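PDB 6VXC: trans-4-hydroxy-L-proline dehydratase from Clostridioides difficile 70-100-2010, which uses a glycyl radical to dehydrate trans-4-hydroxy-L-proline to (S)-1-pyrroline-5-carboxylate in anaerobic hydroxyproline breakdown. Local coordinates for residues 39-44 / 96-101; 46-51 / 100-105; 91-96 / 339-344; 115-120 / 343-348; 123-128 / 355-360. One frame throughout, in Å; residues are numbered along the deposited sequence.

Contact 1: residues 39-44 / 96-101; sequences AEPHIS and SPNGAP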
# COMPACT_ATOMS: atom_id res chain seq x y z
N ALA A 39 19.31 11.68 5.42
CA ALA A 39 18.55 12.77 4.81
C ALA A 39 17.36 13.15 5.68
O ALA A 39 16.65 12.29 6.21
CB ALA A 39 18.08 12.37 3.42
N GLU A 40 17.14 14.42 5.83
CA GLU A 40 16.04 14.89 6.67
C GLU A 40 14.75 15.04 5.86
O GLU A 40 14.76 15.60 4.77
CB GLU A 40 16.39 16.23 7.32
CG GLU A 40 17.48 16.16 8.40
CD GLU A 40 17.01 15.45 9.68
OE1 GLU A 40 16.48 16.14 10.58
OE2 GLU A 40 17.16 14.21 9.79
N PRO A 41 13.63 14.54 6.37
CA PRO A 41 12.36 14.71 5.65
C PRO A 41 11.95 16.18 5.57
O PRO A 41 11.92 16.89 6.58
CB PRO A 41 11.36 13.88 6.48
CG PRO A 41 11.98 13.69 7.78
CD PRO A 41 13.47 13.88 7.68
N HIS A 42 11.61 16.62 4.36
CA HIS A 42 11.25 18.01 4.09
C HIS A 42 10.40 18.05 2.83
O HIS A 42 10.35 17.09 2.05
CB HIS A 42 12.51 18.87 3.92
CG HIS A 42 13.34 18.50 2.72
ND1 HIS A 42 14.14 17.37 2.70
CD2 HIS A 42 13.47 19.08 1.51
CE1 HIS A 42 14.73 17.29 1.52
NE2 HIS A 42 14.35 18.32 0.78
N ILE A 43 9.74 19.18 2.61
CA ILE A 43 8.93 19.35 1.41
C ILE A 43 9.70 20.18 0.39
O ILE A 43 10.53 21.04 0.72
CB ILE A 43 7.54 19.96 1.70
CG1 ILE A 43 7.63 21.42 2.09
CG2 ILE A 43 6.82 19.19 2.80
CD1 ILE A 43 6.26 22.09 2.06
N SER A 44 9.47 19.85 -0.88
CA SER A 44 10.03 20.53 -2.04
C SER A 44 8.88 21.19 -2.79
O SER A 44 7.97 20.50 -3.25
CB SER A 44 10.79 19.55 -2.94
OG SER A 44 11.19 20.15 -4.16
N SER A 96 16.08 16.87 -3.34
CA SER A 96 17.17 16.13 -2.74
C SER A 96 16.57 14.91 -2.05
O SER A 96 15.34 14.77 -1.98
CB SER A 96 17.95 16.99 -1.74
OG SER A 96 17.13 17.37 -0.66
N PRO A 97 17.41 13.99 -1.58
CA PRO A 97 16.89 12.80 -0.89
C PRO A 97 15.98 13.19 0.26
O PRO A 97 16.28 14.09 1.04
CB PRO A 97 18.16 12.11 -0.39
CG PRO A 97 19.22 12.53 -1.38
CD PRO A 97 18.88 13.94 -1.74
N ASN A 98 14.87 12.46 0.39
CA ASN A 98 13.85 12.66 1.43
C ASN A 98 13.13 14.02 1.27
O ASN A 98 12.54 14.49 2.26
CB ASN A 98 14.45 12.53 2.83
CG ASN A 98 13.56 11.73 3.77
OD1 ASN A 98 12.52 11.22 3.35
ND2 ASN A 98 13.98 11.58 5.02
N GLY A 99 13.15 14.59 0.13
CA GLY A 99 12.37 15.77 -0.19
C GLY A 99 11.11 15.39 -0.95
O GLY A 99 11.19 14.85 -2.06
N ALA A 100 9.97 15.61 -0.32
CA ALA A 100 8.71 15.25 -0.95
C ALA A 100 8.16 16.42 -1.76
O ALA A 100 8.05 17.53 -1.23
CB ALA A 100 7.68 14.84 0.10
N PRO A 101 7.80 16.22 -3.02
CA PRO A 101 7.02 17.24 -3.72
C PRO A 101 5.65 17.39 -3.08
O PRO A 101 5.22 16.56 -2.27
CB PRO A 101 6.90 16.70 -5.15
CG PRO A 101 7.87 15.55 -5.22
CD PRO A 101 8.01 15.02 -3.84
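S96 meets the imidazole of H42 at the ring edge: its OG is 3.2 Å from H42 CE1. S96 also opens a type II beta turn that runs to G99, closed by the bond from G99 N to S96 O. P97 sits in the turn, and its CB packs on A39 CB at 3.8 Å. N98 follows with positive phi and reaches back along the other segment. N98 ND2 donates to A39 O at 3.0 Å. A39 O lies in the amide plane of N98, but the donor stands 58° out of the carbonyl plane, above it. The backbone O of N98 accepts from H42 N. G99 lies over a face of the H42 ring, with its CA 3.5 Å from the ring centroid in a CH-pi contact. The chi1 of H42, 65°, puts CG between its backbone N and carbonyl carbon, and this folds the ring back over the partner strand. A100 then bonds twice: its N donates to H42 O at 2.8 Å, and its O accepts from S44 N at 2.7 Å. This is the ladder of a two-stranded parallel sheet, 42-44 beside 99-101. H42 is held on both ring nitrogens: ND1 donates to E40 O at 2.8 Å, in the ring plane, and NE2 bonds to D95. Protons on both would make the imidazole cationic, which the D95 carboxylate would probably stabilise.

Contact 2: residues 46-51 / 100-105; sequences ERAVLM and APTYPE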
# COMPACT_ATOMS: atom_id res chain seq x y z
N GLU A 46 9.01 23.03 -5.58
CA GLU A 46 9.22 23.34 -6.99
C GLU A 46 8.13 22.75 -7.87
O GLU A 46 7.69 23.38 -8.84
CB GLU A 46 10.59 22.85 -7.45
CG GLU A 46 10.88 23.28 -8.85
CD GLU A 46 12.26 22.91 -9.31
OE1 GLU A 46 12.41 21.77 -9.78
OE2 GLU A 46 13.18 23.74 -9.19
N ARG A 47 7.72 21.52 -7.59
CA ARG A 47 6.69 20.90 -8.42
C ARG A 47 5.43 21.76 -8.45
O ARG A 47 4.90 22.05 -9.52
CB ARG A 47 6.36 19.50 -7.90
CG ARG A 47 5.32 18.80 -8.75
CD ARG A 47 4.74 17.58 -8.07
NE ARG A 47 3.74 16.94 -8.93
CZ ARG A 47 2.47 17.32 -9.03
NH1 ARG A 47 2.02 18.33 -8.30
NH2 ARG A 47 1.66 16.66 -9.84
N ALA A 48 4.97 22.20 -7.27
CA ALA A 48 3.75 23.00 -7.21
C ALA A 48 3.90 24.28 -8.01
O ALA A 48 2.97 24.69 -8.71
CB ALA A 48 3.40 23.31 -5.76
N VAL A 49 5.06 24.93 -7.93
CA VAL A 49 5.27 26.14 -8.71
C VAL A 49 5.13 25.85 -10.20
O VAL A 49 4.41 26.55 -10.92
CB VAL A 49 6.65 26.75 -8.41
CG1 VAL A 49 6.94 27.89 -9.38
CG2 VAL A 49 6.73 27.25 -6.99
N LEU A 50 5.80 24.81 -10.68
CA LEU A 50 5.79 24.54 -12.11
C LEU A 50 4.41 24.13 -12.61
O LEU A 50 4.03 24.49 -13.73
CB LEU A 50 6.84 23.47 -12.46
CG LEU A 50 8.29 23.94 -12.24
CD1 LEU A 50 9.32 22.83 -12.49
CD2 LEU A 50 8.59 25.16 -13.10
N MET A 51 3.66 23.38 -11.82
CA MET A 51 2.29 23.05 -12.22
C MET A 51 1.42 24.30 -12.25
O MET A 51 0.55 24.44 -13.11
CB MET A 51 1.69 22.00 -11.28
CG MET A 51 2.43 20.67 -11.27
SD MET A 51 2.37 19.74 -12.82
CE MET A 51 0.68 19.14 -12.79
N ALA A 100 9.97 15.61 -0.32
CA ALA A 100 8.71 15.25 -0.95
C ALA A 100 8.16 16.42 -1.76
O ALA A 100 8.05 17.53 -1.23
CB ALA A 100 7.68 14.84 0.10
N PRO A 101 7.80 16.22 -3.02
CA PRO A 101 7.02 17.24 -3.72
C PRO A 101 5.65 17.39 -3.08
O PRO A 101 5.22 16.56 -2.27
CB PRO A 101 6.90 16.70 -5.15
CG PRO A 101 7.87 15.55 -5.22
CD PRO A 101 8.01 15.02 -3.84
N THR A 102 4.95 18.46 -3.46
CA THR A 102 3.56 18.66 -3.06
C THR A 102 2.65 18.62 -4.27
O THR A 102 3.07 18.86 -5.41
CB THR A 102 3.33 20.00 -2.34
OG1 THR A 102 3.63 21.08 -3.23
CG2 THR A 102 4.18 20.12 -1.10
N TYR A 103 1.38 18.34 -4.01
CA TYR A 103 0.40 18.05 -5.05
C TYR A 103 -0.87 18.86 -4.78
O TYR A 103 -1.92 18.30 -4.43
CB TYR A 103 0.13 16.55 -5.11
CG TYR A 103 1.39 15.72 -5.38
CD1 TYR A 103 2.29 15.44 -4.35
CD2 TYR A 103 1.70 15.27 -6.65
CE1 TYR A 103 3.44 14.72 -4.58
CE2 TYR A 103 2.87 14.53 -6.89
CZ TYR A 103 3.73 14.25 -5.85
OH TYR A 103 4.90 13.53 -6.05
N PRO A 104 -0.82 20.18 -4.97
CA PRO A 104 -1.99 21.02 -4.64
C PRO A 104 -3.19 20.82 -5.55
O PRO A 104 -4.29 21.25 -5.19
CB PRO A 104 -1.43 22.45 -4.76
CG PRO A 104 -0.31 22.32 -5.75
CD PRO A 104 0.30 20.97 -5.48
N GLU A 105 -3.03 20.16 -6.70
CA GLU A 105 -4.20 19.80 -7.50
C GLU A 105 -5.07 18.77 -6.80
O GLU A 105 -6.24 18.60 -7.17
CB GLU A 105 -3.78 19.28 -8.87
CG GLU A 105 -2.97 17.98 -8.83
CD GLU A 105 -1.48 18.24 -8.86
OE1 GLU A 105 -0.86 17.96 -9.91
OE2 GLU A 105 -0.95 18.77 -7.87
O HOH W 1 5.65 20.90 -4.87
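Helix 46-58 starts beside the end of strand 99-101, with the CA atoms of R47 and P101, and of A48 and T102, each 6.0 Å apart. Water 1 joins the two backbones here, accepting from A48 N at 2.8 Å and from T102 N. R47 carries most of the contact. Its CG is anti to the backbone N (chi1 -178°) and the chain stays extended to NE, which carries the guanidinium past P101 to E105. The grip on E105 is end-on, one nitrogen to each oxygen. R47 NH2 meets E105 OE1 at 2.8 Å from above the carboxylate plane, and R47 NH1 meets E105 OE2 at 3.0 Å on the syn side. NH1 of R47 also donates to T102 O, at 3.1 Å. Y103 covers one face of the guanidinium, its CD2 3.2 Å from R47 CZ, with the two planes 38° apart. M51 CG lies over the opposite face. R47 NE bonds to T292 O, which further fixes the rotation of the group, while Y103 OH bonds to T291 O. A48 CB adds an apolar touch on P104 CG at 3.8 Å. E105 OE1 has a second cation in R68 of helix 64-78, so two arginines probably keep the carboxylate ionised. The result is a buried arginine-carboxylate salt bridge under an aromatic lid, tying helix 46-58 to the loop after strand 99-101 in the helix-rich PFL-like domain.

Contact 3: residues 91-96 / 339-344; sequences GEKGDS and NNQPAP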
# COMPACT_ATOMS: atom_id res chain seq x y z
N GLY A 91 17.87 9.98 -10.53
CA GLY A 91 16.48 10.42 -10.48
C GLY A 91 15.98 10.56 -9.05
O GLY A 91 16.08 9.62 -8.25
N GLU A 92 15.45 11.74 -8.72
CA GLU A 92 14.85 12.03 -7.42
C GLU A 92 13.48 12.67 -7.66
O GLU A 92 13.33 13.46 -8.60
CB GLU A 92 15.73 12.96 -6.57
CG GLU A 92 17.07 12.38 -6.09
CD GLU A 92 16.93 11.41 -4.91
OE1 GLU A 92 15.90 11.47 -4.20
OE2 GLU A 92 17.87 10.60 -4.68
N LYS A 93 12.49 12.33 -6.83
CA LYS A 93 11.20 12.99 -6.94
C LYS A 93 11.31 14.48 -6.63
O LYS A 93 10.79 15.31 -7.37
CB LYS A 93 10.17 12.33 -6.02
CG LYS A 93 9.71 10.94 -6.45
CD LYS A 93 8.77 10.31 -5.42
CE LYS A 93 7.42 11.05 -5.36
NZ LYS A 93 6.58 10.65 -4.19
N GLY A 94 11.98 14.83 -5.53
CA GLY A 94 12.11 16.19 -5.07
C GLY A 94 13.47 16.79 -5.36
O GLY A 94 14.23 16.30 -6.21
N ASP A 95 13.82 17.83 -4.60
CA ASP A 95 15.08 18.53 -4.83
C ASP A 95 16.27 17.73 -4.34
O ASP A 95 17.39 17.90 -4.85
CB ASP A 95 15.08 19.90 -4.13
CG ASP A 95 15.05 19.78 -2.60
OD1 ASP A 95 14.32 18.93 -2.06
OD2 ASP A 95 15.78 20.54 -1.93
N SER A 96 16.08 16.87 -3.34
CA SER A 96 17.17 16.13 -2.74
C SER A 96 16.57 14.91 -2.05
O SER A 96 15.34 14.77 -1.98
CB SER A 96 17.95 16.99 -1.74
OG SER A 96 17.13 17.37 -0.66
N ASN A 339 14.50 4.25 -0.97
CA ASN A 339 14.58 4.77 0.38
C ASN A 339 14.75 6.29 0.42
O ASN A 339 14.54 6.88 1.48
CB ASN A 339 15.73 4.11 1.16
CG ASN A 339 15.58 4.30 2.67
OD1 ASN A 339 14.66 3.77 3.29
ND2 ASN A 339 16.52 5.02 3.27
N ASN A 340 15.14 6.91 -0.69
CA ASN A 340 15.22 8.36 -0.79
C ASN A 340 13.87 9.04 -1.05
O ASN A 340 13.82 10.27 -0.99
CB ASN A 340 16.19 8.77 -1.91
CG ASN A 340 17.66 8.59 -1.53
OD1 ASN A 340 17.97 8.28 -0.39
ND2 ASN A 340 18.55 8.82 -2.48
N GLN A 341 12.79 8.29 -1.32
CA GLN A 341 11.48 8.87 -1.66
C GLN A 341 10.44 8.58 -0.58
O GLN A 341 9.78 7.52 -0.61
CB GLN A 341 10.97 8.33 -3.01
CG GLN A 341 12.05 8.10 -4.08
CD GLN A 341 12.90 9.33 -4.35
OE1 GLN A 341 12.39 10.45 -4.46
NE2 GLN A 341 14.20 9.12 -4.47
N PRO A 342 10.20 9.50 0.34
CA PRO A 342 9.09 9.31 1.29
C PRO A 342 7.75 9.43 0.59
O PRO A 342 7.62 10.02 -0.48
CB PRO A 342 9.29 10.44 2.30
CG PRO A 342 9.95 11.52 1.48
CD PRO A 342 10.87 10.79 0.53
N ALA A 343 6.73 8.85 1.21
CA ALA A 343 5.36 9.18 0.86
C ALA A 343 5.13 10.66 1.17
O ALA A 343 5.47 11.10 2.27
CB ALA A 343 4.38 8.30 1.63
N PRO A 344 4.60 11.45 0.24
CA PRO A 344 4.43 12.87 0.52
C PRO A 344 3.56 13.10 1.73
O PRO A 344 2.73 12.24 2.10
CB PRO A 344 3.77 13.40 -0.77
CG PRO A 344 4.29 12.50 -1.83
CD PRO A 344 4.35 11.13 -1.17
O HOH W 2 7.22 8.07 -2.81
O HOH W 3 8.07 11.97 -2.26
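E92 takes two side-chain amides, one on each carboxylate oxygen, and this is the tight part of the contact. N340 ND2 donates to E92 OE2 at 2.9 Å, on the syn lone pair. Q341 NE2 donates to E92 OE1, also at 2.9 Å, but arrives from above the carboxylate plane, 59° out of it. E92 has CG beside its backbone N (chi1 -67°) and bends again at chi2, which carries the carboxylate toward the other loop. The other end of the Q341 amide is used as well: OE1 accepts from K93 N at 3.0 Å. Q341 thus bridges two successive residues. The charge on E92 is met by K337, whose NZ forms a salt bridge with OE2. The amide of N340 is held from its other end by S36, which bonds to OD1.

The lysine side is looser. The aliphatic chain of K93 runs past Q341, its CD 3.8 Å from Q341 CB. K93 NZ stays 3.9 Å from P342 O, and waters link the two. Water 3 accepts from K93 NZ at 2.8 Å and donates to P342 O at 2.7 Å. Water 2 lies between the same two atoms at longer distances, accepting from K93 NZ; its protons have other acceptors in reach. The site is buried. The loop before strand 99-101 is thereby pinned to the exit of helix 324-339. Helix 276-293 flanks both: W284 touches Q341, and I288 and T291 touch K93.

Contact 4: residues 115-120 / 343-348; sequences EVMHNR and APPKVG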
# COMPACT_ATOMS: atom_id res chain seq x y z
N GLU A 115 2.23 24.05 9.33
CA GLU A 115 2.69 24.16 10.70
C GLU A 115 2.63 22.81 11.42
O GLU A 115 3.53 22.47 12.19
CB GLU A 115 1.85 25.21 11.44
CG GLU A 115 2.36 25.61 12.83
CD GLU A 115 3.52 26.58 12.79
OE1 GLU A 115 4.03 26.86 11.68
OE2 GLU A 115 3.92 27.06 13.87
N VAL A 116 1.55 22.08 11.23
CA VAL A 116 1.39 20.81 11.92
C VAL A 116 2.44 19.80 11.46
O VAL A 116 3.07 19.12 12.29
CB VAL A 116 -0.04 20.28 11.72
CG1 VAL A 116 -0.12 18.83 12.18
CG2 VAL A 116 -1.03 21.15 12.49
N MET A 117 2.65 19.68 10.15
CA MET A 117 3.60 18.68 9.67
C MET A 117 5.03 19.03 10.04
O MET A 117 5.85 18.15 10.30
CB MET A 117 3.44 18.47 8.17
CG MET A 117 3.86 19.62 7.30
SD MET A 117 3.68 19.27 5.53
CE MET A 117 1.91 19.05 5.38
N HIS A 118 5.34 20.32 10.13
CA HIS A 118 6.69 20.71 10.53
C HIS A 118 6.92 20.40 12.00
O HIS A 118 8.02 19.99 12.39
CB HIS A 118 6.90 22.20 10.26
CG HIS A 118 8.28 22.68 10.58
ND1 HIS A 118 9.28 22.76 9.64
CD2 HIS A 118 8.83 23.10 11.75
CE1 HIS A 118 10.38 23.22 10.21
NE2 HIS A 118 10.13 23.43 11.49
N ASN A 119 5.90 20.59 12.84
CA ASN A 119 6.09 20.52 14.28
C ASN A 119 5.56 19.26 14.93
O ASN A 119 5.86 19.04 16.10
CB ASN A 119 5.42 21.74 14.94
CG ASN A 119 6.11 23.02 14.59
OD1 ASN A 119 7.20 23.28 15.05
ND2 ASN A 119 5.49 23.82 13.72
N ARG A 120 4.85 18.40 14.20
CA ARG A 120 4.28 17.19 14.77
C ARG A 120 5.35 16.27 15.35
O ARG A 120 6.53 16.30 14.98
CB ARG A 120 3.44 16.40 13.76
CG ARG A 120 4.21 15.97 12.53
CD ARG A 120 3.51 14.91 11.67
NE ARG A 120 2.32 15.36 11.00
CZ ARG A 120 2.03 15.17 9.72
NH1 ARG A 120 2.83 14.49 8.90
NH2 ARG A 120 0.89 15.66 9.28
N ALA A 343 6.73 8.85 1.21
CA ALA A 343 5.36 9.18 0.86
C ALA A 343 5.13 10.66 1.17
O ALA A 343 5.47 11.10 2.27
CB ALA A 343 4.38 8.30 1.63
N PRO A 344 4.60 11.45 0.24
CA PRO A 344 4.43 12.87 0.52
C PRO A 344 3.56 13.10 1.73
O PRO A 344 2.73 12.24 2.10
CB PRO A 344 3.77 13.40 -0.77
CG PRO A 344 4.29 12.50 -1.83
CD PRO A 344 4.35 11.13 -1.17
N PRO A 345 3.70 14.24 2.40
CA PRO A 345 3.12 14.42 3.73
C PRO A 345 1.60 14.27 3.76
O PRO A 345 0.89 14.73 2.87
CB PRO A 345 3.55 15.84 4.12
CG PRO A 345 3.82 16.51 2.81
CD PRO A 345 4.39 15.45 1.93
N LYS A 346 1.13 13.60 4.81
CA LYS A 346 -0.28 13.40 5.10
C LYS A 346 -0.69 14.17 6.34
O LYS A 346 0.12 14.39 7.25
CB LYS A 346 -0.57 11.91 5.31
CG LYS A 346 -0.00 10.98 4.24
CD LYS A 346 0.36 9.60 4.86
CE LYS A 346 1.07 8.71 3.86
NZ LYS A 346 1.74 7.54 4.49
N VAL A 347 -1.96 14.56 6.40
CA VAL A 347 -2.54 15.18 7.58
C VAL A 347 -3.87 14.51 7.87
O VAL A 347 -4.36 13.69 7.10
CB VAL A 347 -2.73 16.71 7.42
CG1 VAL A 347 -1.38 17.40 7.29
CG2 VAL A 347 -3.64 17.03 6.22
N GLY A 348 -4.43 14.86 9.03
CA GLY A 348 -5.77 14.40 9.36
C GLY A 348 -5.88 12.89 9.34
O GLY A 348 -4.99 12.16 9.78
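M117 and R120 reach from the end of helix 111-119 to residues P345-V347. The helix end packs here on the loop between helices 324-339 and 348-353, in the PFL-like domain of the glycyl radical enzyme. The two side chains do different work. M117 is apolar, and its thioether slants across the proline ring of P345. M117 SD is 3.7 Å from P345 CB, and M117 CE adds a longer touch on V347 CG1 at 4.1 Å. CG of M117 lies between the backbone N and the carbonyl carbon (chi1 68°), and the chain runs straight to SD before chi3 turns the methyl aside. P345 also packs on F125, so the thioether and a phenyl ring both touch this proline.

The side chain of K346 leaves its backbone away from the helix, and NZ bonds to S354 O and T356 O. It is about 10 Å from the side chain of C454, the cysteine radical site by similarity.

R120 is the first residue beyond the helix. It bends at chi3 (69°) and brings its guanidinium to the backbone O of K346. R120 NH2 lies 2.5 Å from K346 O, in the carbonyl plane; this is suspiciously short, and the bond is doubtful in detail. R120 NH1 adds a weak bond to K346 O at 3.2 Å. NH1 has a further partner in I123 O, which helps hold the group in place. One face of the guanidinium lies against M117 CA. The side chains of R120 and V347 cross at about a right angle, and V347 CG1 lies at the guanidinium edge, 3.5 Å from R120 NH2.

Contact 5: residues 123-128 / 355-360; sequences INFSVS and STYTDF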
# COMPACT_ATOMS: atom_id res chain seq x y z
N ILE A 123 6.47 11.46 12.11
CA ILE A 123 6.26 11.61 10.67
C ILE A 123 6.23 13.09 10.32
O ILE A 123 5.41 13.53 9.51
CB ILE A 123 4.98 10.88 10.21
CG1 ILE A 123 4.75 9.61 11.03
CG2 ILE A 123 5.04 10.57 8.71
CD1 ILE A 123 5.85 8.60 10.90
N ASN A 124 7.15 13.85 10.90
CA ASN A 124 7.26 15.27 10.60
C ASN A 124 8.00 15.48 9.29
O ASN A 124 8.82 14.66 8.88
CB ASN A 124 7.99 16.01 11.72
CG ASN A 124 9.36 15.43 11.98
OD1 ASN A 124 9.48 14.31 12.48
ND2 ASN A 124 10.40 16.17 11.64
N PHE A 125 7.66 16.58 8.62
CA PHE A 125 8.36 17.07 7.43
C PHE A 125 8.74 18.52 7.67
O PHE A 125 7.89 19.34 8.01
CB PHE A 125 7.46 16.98 6.19
CG PHE A 125 7.29 15.60 5.64
CD1 PHE A 125 6.39 14.72 6.21
CD2 PHE A 125 8.00 15.21 4.51
CE1 PHE A 125 6.21 13.46 5.69
CE2 PHE A 125 7.83 13.94 3.98
CZ PHE A 125 6.93 13.07 4.57
N SER A 126 10.01 18.85 7.43
CA SER A 126 10.45 20.23 7.59
C SER A 126 9.95 21.08 6.43
O SER A 126 10.04 20.67 5.28
CB SER A 126 11.97 20.31 7.68
OG SER A 126 12.40 19.80 8.92
N VAL A 127 9.41 22.25 6.75
CA VAL A 127 8.93 23.21 5.76
C VAL A 127 9.80 24.45 5.89
O VAL A 127 9.67 25.21 6.86
CB VAL A 127 7.45 23.55 5.95
CG1 VAL A 127 6.94 24.45 4.83
CG2 VAL A 127 6.62 22.27 6.06
N SER A 128 10.70 24.66 4.93
CA SER A 128 11.55 25.83 4.96
C SER A 128 10.70 27.09 4.84
O SER A 128 9.57 27.07 4.36
CB SER A 128 12.57 25.78 3.82
OG SER A 128 11.91 25.90 2.57
N SER A 355 0.32 5.95 8.99
CA SER A 355 1.19 6.83 9.77
C SER A 355 2.65 6.38 9.61
O SER A 355 3.26 5.79 10.51
CB SER A 355 0.74 6.84 11.23
OG SER A 355 1.41 7.83 11.98
N THR A 356 3.23 6.72 8.46
CA THR A 356 4.57 6.26 8.10
C THR A 356 5.15 7.17 7.04
O THR A 356 4.41 7.80 6.27
CB THR A 356 4.54 4.82 7.58
OG1 THR A 356 5.86 4.41 7.22
CG2 THR A 356 3.65 4.72 6.33
N TYR A 357 6.48 7.23 6.98
CA TYR A 357 7.17 7.82 5.84
C TYR A 357 7.22 6.88 4.63
O TYR A 357 7.47 7.34 3.51
CB TYR A 357 8.62 8.20 6.19
CG TYR A 357 8.83 9.32 7.19
CD1 TYR A 357 8.66 10.66 6.83
CD2 TYR A 357 9.22 9.05 8.49
CE1 TYR A 357 8.86 11.69 7.77
CE2 TYR A 357 9.43 10.05 9.43
CZ TYR A 357 9.25 11.38 9.07
OH TYR A 357 9.46 12.37 10.00
N THR A 358 7.05 5.58 4.83
CA THR A 358 7.20 4.64 3.72
C THR A 358 6.01 4.75 2.76
O THR A 358 4.92 5.20 3.14
CB THR A 358 7.36 3.21 4.24
OG1 THR A 358 6.18 2.79 4.94
CG2 THR A 358 8.56 3.13 5.20
N ASP A 359 6.24 4.35 1.50
CA ASP A 359 5.22 4.46 0.45
C ASP A 359 4.89 3.10 -0.17
O ASP A 359 4.39 3.06 -1.29
CB ASP A 359 5.66 5.44 -0.64
CG ASP A 359 4.48 6.21 -1.28
OD1 ASP A 359 3.31 5.97 -0.91
OD2 ASP A 359 4.75 7.06 -2.14
N PHE A 360 5.21 2.00 0.52
CA PHE A 360 4.63 0.69 0.22
C PHE A 360 4.91 0.26 -1.21
O PHE A 360 4.01 -0.22 -1.91
CB PHE A 360 3.12 0.68 0.51
CG PHE A 360 2.78 0.95 1.93
CD1 PHE A 360 2.69 2.24 2.40
CD2 PHE A 360 2.56 -0.10 2.80
CE1 PHE A 360 2.39 2.49 3.71
CE2 PHE A 360 2.25 0.15 4.12
CZ PHE A 360 2.17 1.45 4.57
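Y357 lies between I123, N124 and F125 and carries most of the contact. Y357 OH donates to N124 O at 2.6 Å, in the carbonyl plane and on a lone pair. That oxygen also lies in the plane of the phenol ring, at its edge. One face of the ring receives I123: CG2 stands 4.0 Å from the centroid of the Y357 ring, nearly on the ring normal, as a CH-pi contact. F125 meets the ring obliquely, with planes at 59° and F125 CZ 3.7 Å from Y357 CD1. The two aromatic side chains slide past each other in opposite directions.

I123 also reaches the backbone before the tyrosine. I123 CG2 is 3.7 Å from T356 O, and I123 CD1 is 3.8 Å from S355 O. CG2 is anti to the backbone N, which turns this branch to the ring face, while CG1 leads CD1 toward S355.

The second shell sets these groups in place. Y357 O bonds to A343 N, and F125 bonds through its backbone to M117. T356 forms an ST turn, its OG1 accepting from T358 N at 2.9 Å, and it bonds further to D788. The T356 side chain is about 8 Å from that of C454, the cysteine radical site by similarity. It is about 6 Å from a bound glycerol, probably from the crystallisation liquor. The loop of Y357 runs on to F360, which touches C454.

Y357 joins the two loops with an apolar ring and one hydrogen bond at its OH. The phenol proton is committed to a backbone oxygen, and apolar groups pack the ring.

The five contacts form a connected set. Contact 1 and contact 3 have centres about 6 Å apart and share S96; N98 N is 2.8 Å from N340 O. Contact 2 continues strand 99-101 from contact 1, their centres about 13 Å apart. The loop 339-348 serves contacts 3 and 4, and A343 N reaches Y357 O of contact 5 at 2.8 Å. Contacts 4 and 5 are about 7 Å apart between centres. S126 of contact 5 pairs with P41 and I43 of contact 1. Contacts 4 and 5 approach the probable radical cysteine C454, through K346 (about 10 Å) and T356 (about 8 Å), side chain to side chain; contacts 1 to 3 lie away from it.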